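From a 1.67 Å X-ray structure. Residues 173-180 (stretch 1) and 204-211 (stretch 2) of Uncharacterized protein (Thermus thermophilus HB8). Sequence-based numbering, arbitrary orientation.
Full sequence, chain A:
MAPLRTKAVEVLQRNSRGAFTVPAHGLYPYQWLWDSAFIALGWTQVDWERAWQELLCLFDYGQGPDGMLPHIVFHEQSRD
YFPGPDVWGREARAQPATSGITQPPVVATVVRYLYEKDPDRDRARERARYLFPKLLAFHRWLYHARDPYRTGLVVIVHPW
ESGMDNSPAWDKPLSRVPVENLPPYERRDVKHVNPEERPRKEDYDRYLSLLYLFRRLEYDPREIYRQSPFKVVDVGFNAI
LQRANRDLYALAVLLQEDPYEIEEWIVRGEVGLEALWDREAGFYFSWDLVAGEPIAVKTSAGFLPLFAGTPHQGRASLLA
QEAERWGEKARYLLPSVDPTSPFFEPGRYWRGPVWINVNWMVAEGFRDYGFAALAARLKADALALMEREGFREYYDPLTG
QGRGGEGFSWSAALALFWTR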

# COMPACT_ATOMS: atom_id res chain seq x y z
N PRO A 173 -12.29 -13.90 25.69
CA PRO A 173 -13.54 -14.08 24.96
C PRO A 173 -14.32 -15.35 25.39
O PRO A 173 -15.54 -15.32 25.50
CB PRO A 173 -13.09 -14.18 23.51
CG PRO A 173 -11.80 -13.41 23.46
CD PRO A 173 -11.16 -13.56 24.81
N LEU A 174 -13.60 -16.44 25.62
CA LEU A 174 -14.26 -17.70 25.97
C LEU A 174 -14.87 -17.68 27.36
O LEU A 174 -15.81 -18.42 27.62
CB LEU A 174 -13.30 -18.87 25.88
CG LEU A 174 -13.19 -19.42 24.48
CD1 LEU A 174 -11.97 -20.33 24.45
CD2 LEU A 174 -14.45 -20.17 24.04
N SER A 175 -14.33 -16.84 28.24
CA SER A 175 -14.85 -16.72 29.61
C SER A 175 -16.31 -16.25 29.66
O SER A 175 -16.98 -16.44 30.68
CB SER A 175 -13.96 -15.79 30.44
OG SER A 175 -14.15 -14.44 30.06
N ARG A 176 -16.81 -15.66 28.58
CA ARG A 176 -18.20 -15.21 28.50
C ARG A 176 -19.18 -16.26 28.00
O ARG A 176 -20.39 -16.01 27.98
CB ARG A 176 -18.31 -13.95 27.64
CG ARG A 176 -17.36 -12.89 28.11
CD ARG A 176 -17.66 -11.51 27.58
NE ARG A 176 -16.53 -10.68 27.94
CZ ARG A 176 -15.47 -10.44 27.15
NH1 ARG A 176 -15.42 -10.92 25.91
NH2 ARG A 176 -14.48 -9.70 27.62
N VAL A 177 -18.69 -17.44 27.60
CA VAL A 177 -19.55 -18.46 27.05
C VAL A 177 -20.17 -19.22 28.23
O VAL A 177 -19.42 -19.72 29.07
CB VAL A 177 -18.75 -19.42 26.16
CG1 VAL A 177 -19.61 -20.60 25.71
CG2 VAL A 177 -18.19 -18.65 24.97
N PRO A 178 -21.51 -19.28 28.30
CA PRO A 178 -22.13 -19.95 29.46
C PRO A 178 -21.88 -21.46 29.43
O PRO A 178 -21.85 -22.05 28.35
CB PRO A 178 -23.62 -19.65 29.30
CG PRO A 178 -23.82 -19.21 27.89
CD PRO A 178 -22.51 -18.66 27.40
N VAL A 179 -21.72 -22.06 30.61
CA VAL A 179 -21.59 -23.51 30.72
C VAL A 179 -22.63 -24.15 31.66
O VAL A 179 -22.65 -25.37 31.79
CB VAL A 179 -20.16 -23.93 31.15
CG1 VAL A 179 -19.14 -23.51 30.10
CG2 VAL A 179 -19.79 -23.36 32.51
N GLU A 180 -23.48 -23.34 32.28
CA GLU A 180 -24.55 -23.85 33.16
C GLU A 180 -25.44 -24.85 32.44
O GLU A 180 -25.86 -24.60 31.31
CB GLU A 180 -25.45 -22.72 33.68
CG GLU A 180 -24.75 -21.68 34.54
CD GLU A 180 -23.86 -22.29 35.60
OE1 GLU A 180 -24.40 -23.00 36.49
OE2 GLU A 180 -22.63 -22.07 35.55
N TYR A 204 -13.05 -27.28 26.45
CA TYR A 204 -14.04 -28.08 25.76
C TYR A 204 -15.47 -27.79 26.18
O TYR A 204 -16.37 -27.81 25.35
CB TYR A 204 -13.76 -29.58 25.88
CG TYR A 204 -13.02 -30.14 24.69
CD1 TYR A 204 -13.68 -30.83 23.68
CD2 TYR A 204 -11.65 -29.99 24.59
CE1 TYR A 204 -12.97 -31.34 22.59
CE2 TYR A 204 -10.94 -30.48 23.51
CZ TYR A 204 -11.59 -31.16 22.53
OH TYR A 204 -10.86 -31.66 21.46
N ASP A 205 -15.70 -27.50 27.46
CA ASP A 205 -17.05 -27.15 27.91
C ASP A 205 -17.61 -25.99 27.10
O ASP A 205 -18.76 -26.02 26.65
CB ASP A 205 -17.03 -26.77 29.39
CG ASP A 205 -16.93 -27.97 30.33
OD1 ASP A 205 -17.05 -29.13 29.87
OD2 ASP A 205 -16.70 -27.74 31.54
N ARG A 206 -16.76 -24.99 26.88
CA ARG A 206 -17.14 -23.79 26.14
C ARG A 206 -17.17 -24.03 24.62
O ARG A 206 -18.06 -23.52 23.95
CB ARG A 206 -16.24 -22.63 26.58
CG ARG A 206 -16.52 -22.25 28.03
CD ARG A 206 -15.44 -21.43 28.70
NE ARG A 206 -15.90 -21.03 30.03
CZ ARG A 206 -15.89 -21.83 31.10
NH1 ARG A 206 -15.39 -23.06 31.04
NH2 ARG A 206 -16.39 -21.38 32.27
N TYR A 207 -16.26 -24.84 24.08
CA TYR A 207 -16.37 -25.28 22.69
C TYR A 207 -17.75 -25.91 22.41
O TYR A 207 -18.39 -25.62 21.39
CB TYR A 207 -15.26 -26.29 22.28
CG TYR A 207 -13.80 -25.89 22.48
CD1 TYR A 207 -13.41 -24.55 22.64
CD2 TYR A 207 -12.78 -26.86 22.46
CE1 TYR A 207 -12.07 -24.21 22.83
CE2 TYR A 207 -11.45 -26.52 22.66
CZ TYR A 207 -11.09 -25.19 22.83
OH TYR A 207 -9.77 -24.87 23.02
N LEU A 208 -18.20 -26.80 23.30
CA LEU A 208 -19.45 -27.51 23.11
C LEU A 208 -20.67 -26.62 23.34
O LEU A 208 -21.64 -26.68 22.59
CB LEU A 208 -19.51 -28.79 23.97
CG LEU A 208 -18.99 -30.05 23.27
CD1 LEU A 208 -19.94 -30.47 22.16
CD2 LEU A 208 -17.59 -29.88 22.71
N SER A 209 -20.60 -25.76 24.35
CA SER A 209 -21.66 -24.76 24.57
C SER A 209 -21.95 -23.95 23.30
O SER A 209 -23.11 -23.75 22.90
CB SER A 209 -21.30 -23.84 25.72
OG SER A 209 -22.28 -22.81 25.86
N LEU A 210 -20.88 -23.49 22.64
CA LEU A 210 -21.05 -22.75 21.39
C LEU A 210 -21.68 -23.60 20.30
O LEU A 210 -22.60 -23.15 19.61
CB LEU A 210 -19.70 -22.18 20.92
CG LEU A 210 -19.11 -21.00 21.72
CD1 LEU A 210 -17.66 -20.72 21.31
CD2 LEU A 210 -19.94 -19.75 21.57
N LEU A 211 -21.20 -24.83 20.15
CA LEU A 211 -21.76 -25.77 19.19
C LEU A 211 -23.26 -25.92 19.41
O LEU A 211 -24.05 -25.84 18.46
CB LEU A 211 -21.06 -27.13 19.28
CG LEU A 211 -21.33 -28.17 18.17
CD1 LEU A 211 -20.28 -29.27 18.21
CD2 LEU A 211 -22.72 -28.80 18.25
O HOH W 1 -17.82 -19.00 31.01

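Arg206, Leu174 and Val179 carry most of this contact, in which the end of one helix and the loop that follows it lie against a second helix, burying 449 Å² in all. Arg206 gives up the largest area. Its CA-to-CB bond points toward stretch 1, and its side chain (m, t, t) runs extended past the turn after Leu174. The methylene CD of Arg206 comes within 3.2 Å of Leu174 O, a carbonyl that already accepts a hydrogen bond from Val177 N (3.0 Å from N to O) and lies near the plane of the guanidinium, at its edge. Water 1 ties the charged end to the turn: it donates to Ser175 O (2.7 Å from the water O) and to Val177 O (2.6 Å from the water O), and accepts from Arg206 NE (3.0 Å to the water O). One water thus links two backbone carbonyls to the arginine, with no direct hydrogen bond from the guanidinium to either.

Val179 covers one face of that guanidinium with CG1, which also packs 3.6 Å from Arg206 CG and 3.9 Å from Asp205 CB, so the valine meets the aliphatic stem as well as the planar group.

Leu174 leaves its backbone sideways, but its end turns in. Its CD2 lies 4.0 Å from Arg206 CB and 4.2 Å from Leu210 CD1, while its CD1 meets the edge of the Tyr207 ring, 4.2 Å from CE1. Val177, whose CA-to-CB bond points toward the helix, extends this apolar patch, with CG2 4.0 Å from Leu210 CD2.

The one direct hydrogen bond between the stretches is short: Ser209 OG donates to Pro178 O at 2.6 Å. The serine hydroxyl thereby pins the loop between the two valines, and Val177 CG1 packs 3.5 Å from the same Ser209 OG.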